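Local structure of thymine dioxygenase (Neurospora crassa, 5C3R) at residues 222-227 and 250-255. The protein probably acts as a metal-dependent dioxygenase that uses 2-oxoglutarate as cosubstrate, with thymine as its likely substrate. Numbering follows the deposited sequence.
With AKG (2-oxoglutaric acid), chain F.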
loop_
_atom_site.group_PDB
_atom_site.type_symbol
_atom_site.label_atom_id
_atom_site.label_comp_id
_atom_site.label_asym_id
_atom_site.label_seq_id
_atom_site.Cartn_x
_atom_site.Cartn_y
_atom_site.Cartn_z
ATOM N N ILE A 222 -4.053 -6.994 -0.649
ATOM C CA ILE A 222 -4.229 -5.869 0.269
ATOM C C ILE A 222 -2.919 -5.112 0.455
ATOM O O ILE A 222 -1.835 -5.621 0.140
ATOM C CB ILE A 222 -4.762 -6.287 1.672
ATOM C CG1 ILE A 222 -3.767 -7.178 2.411
ATOM C CG2 ILE A 222 -6.118 -6.983 1.561
ATOM C CD1 ILE A 222 -4.056 -7.321 3.893
ATOM N N THR A 223 -3.039 -3.899 0.982
ATOM C CA THR A 223 -1.900 -3.079 1.324
ATOM C C THR A 223 -2.042 -2.659 2.779
ATOM O O THR A 223 -3.089 -2.147 3.179
ATOM C CB THR A 223 -1.836 -1.828 0.428
ATOM O OG1 THR A 223 -1.638 -2.228 -0.929
ATOM C CG2 THR A 223 -0.689 -0.906 0.835
ATOM N N LEU A 224 -0.994 -2.893 3.568
ATOM C CA LEU A 224 -0.943 -2.413 4.944
ATOM C C LEU A 224 -0.207 -1.091 4.919
ATOM O O LEU A 224 0.993 -1.050 4.637
ATOM C CB LEU A 224 -0.214 -3.407 5.843
ATOM C CG LEU A 224 -0.733 -4.838 5.755
ATOM C CD1 LEU A 224 0.254 -5.797 6.399
ATOM C CD2 LEU A 224 -2.099 -4.928 6.412
ATOM N N LEU A 225 -0.933 -0.009 5.177
ATOM C CA LEU A 225 -0.357 1.317 5.131
ATOM C C LEU A 225 -0.213 1.902 6.529
ATOM O O LEU A 225 -1.202 2.181 7.205
ATOM C CB LEU A 225 -1.202 2.240 4.250
ATOM C CG LEU A 225 -0.624 3.637 4.018
ATOM C CD1 LEU A 225 0.714 3.594 3.305
ATOM C CD2 LEU A 225 -1.608 4.464 3.214
ATOM N N PHE A 226 1.042 2.077 6.934
ATOM C CA PHE A 226 1.416 2.693 8.194
ATOM C C PHE A 226 1.815 4.139 7.886
ATOM O O PHE A 226 2.802 4.372 7.181
ATOM C CB PHE A 226 2.615 1.951 8.796
ATOM C CG PHE A 226 2.400 0.468 8.991
ATOM C CD1 PHE A 226 2.568 -0.421 7.941
ATOM C CD2 PHE A 226 2.060 -0.041 10.238
ATOM C CE1 PHE A 226 2.387 -1.782 8.123
ATOM C CE2 PHE A 226 1.875 -1.404 10.426
ATOM C CZ PHE A 226 2.038 -2.278 9.369
ATOM N N GLN A 227 1.055 5.112 8.382
ATOM C CA GLN A 227 1.377 6.525 8.143
ATOM C C GLN A 227 1.703 7.248 9.446
ATOM O O GLN A 227 1.214 6.878 10.510
ATOM C CB GLN A 227 0.237 7.245 7.413
ATOM C CG GLN A 227 -1.092 7.276 8.157
ATOM C CD GLN A 227 -2.135 8.128 7.464
ATOM O OE1 GLN A 227 -1.810 9.011 6.662
ATOM N NE2 GLN A 227 -3.401 7.876 7.779
ATOM N N ASN A 250 -1.374 4.695 16.279
ATOM C CA ASN A 250 -1.301 3.239 16.378
ATOM C C ASN A 250 -2.394 2.498 15.595
ATOM O O ASN A 250 -2.903 1.475 16.046
ATOM C CB ASN A 250 -1.283 2.809 17.853
ATOM C CG ASN A 250 -0.072 3.350 18.602
ATOM O OD1 ASN A 250 1.023 3.479 18.042
ATOM N ND2 ASN A 250 -0.264 3.679 19.872
ATOM N N THR A 251 -2.749 3.020 14.423
ATOM C CA THR A 251 -3.585 2.286 13.475
ATOM C C THR A 251 -2.794 1.960 12.220
ATOM O O THR A 251 -1.787 2.599 11.926
ATOM C CB THR A 251 -4.834 3.079 13.044
ATOM O OG1 THR A 251 -4.438 4.250 12.317
ATOM C CG2 THR A 251 -5.687 3.462 14.258
ATOM N N VAL A 252 -3.256 0.949 11.494
ATOM C CA VAL A 252 -2.773 0.665 10.154
ATOM C C VAL A 252 -3.969 0.778 9.228
ATOM O O VAL A 252 -5.025 0.239 9.516
ATOM C CB VAL A 252 -2.097 -0.729 10.027
ATOM C CG1 VAL A 252 -2.949 -1.847 10.611
ATOM C CG2 VAL A 252 -1.770 -1.038 8.570
ATOM N N VAL A 253 -3.795 1.511 8.131
ATOM C CA VAL A 253 -4.822 1.668 7.120
ATOM C C VAL A 253 -4.655 0.501 6.156
ATOM O O VAL A 253 -3.565 0.288 5.626
ATOM C CB VAL A 253 -4.678 3.010 6.375
ATOM C CG1 VAL A 253 -5.805 3.204 5.378
ATOM C CG2 VAL A 253 -4.653 4.167 7.365
ATOM N N VAL A 254 -5.723 -0.267 5.956
ATOM C CA VAL A 254 -5.676 -1.455 5.117
ATOM C C VAL A 254 -6.656 -1.284 3.975
ATOM O O VAL A 254 -7.838 -1.013 4.197
ATOM C CB VAL A 254 -6.039 -2.743 5.893
ATOM C CG1 VAL A 254 -5.836 -3.969 5.015
ATOM C CG2 VAL A 254 -5.200 -2.881 7.155
ATOM N N ASN A 255 -6.166 -1.456 2.755
ATOM C CA ASN A 255 -7.014 -1.345 1.581
ATOM C C ASN A 255 -6.833 -2.515 0.632
ATOM O O ASN A 255 -5.741 -3.067 0.509
ATOM C CB ASN A 255 -6.758 -0.026 0.853
ATOM C CG ASN A 255 -5.362 0.068 0.282
ATOM O OD1 ASN A 255 -4.393 0.260 1.013
ATOM N ND2 ASN A 255 -5.250 -0.044 -1.031
HETATM C C1 AKG F . 1.327 3.801 -2.290
HETATM O O1 AKG F . 0.775 2.993 -3.066
HETATM O O2 AKG F . 2.568 3.821 -2.161
HETATM C C2 AKG F . 0.492 4.744 -1.528
HETATM O O5 AKG F . -0.731 4.749 -1.706
HETATM C C3 AKG F . 1.155 5.700 -0.549
HETATM C C4 AKG F . 0.155 6.302 0.437
HETATM C C5 AKG F . 0.845 7.056 1.560
HETATM O O3 AKG F . 0.151 7.375 2.541
HETATM O O4 AKG F . 2.065 7.349 1.494
HETATM O O HOH W 1 -1.349 4.195 9.667
HETATM O O HOH W 2 -3.548 6.150 10.454
#
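I222 lays its CD1 against V254 CG1 at 4.0 Å, while its CA makes a CA-H...O contact with N255 O. T223 and N255 form a hydrogen-bonded pair, T223 N giving to N255 O at 2.9 Å and N255 N returning to T223 O. Their side chains lie side by side: N255 OD1 rests on T223 CB at 3.4 Å, and T223 OG1 and N255 ND2 both bond OD2 of D218, a metal ligand, so the pair probably orients that carboxylate. On the other face L224 CD2 touches V254 CG2. L225 and V253 make the second hydrogen-bonded pair, with L225 N to V253 O at 2.7 Å. With CG anti to the backbone N (chi1 -175°), L225 sends CD2 to within 3.5 Å of O3 of 2-oxoglutarate. Cut back to alanine, L225 would lose both methyls beneath the cosubstrate, and C4 and the C5 carboxylate would probably be left with a gap on that side. F226 receives V252 CG2 over its ring centre, a CH-pi contact at 4.0 Å. One water accepts from Q227 N and lies near L225 O and T251 O; another joins Q227 NE2 to T251 OG1, and Q227 OE1 bonds R288, which binds 2-oxoglutarate. In the core sheet of this double-stranded beta-helix fold, the pair sits between strands 284-295 and 47-51, with helix 147-173 packed against I222, L224 and F226.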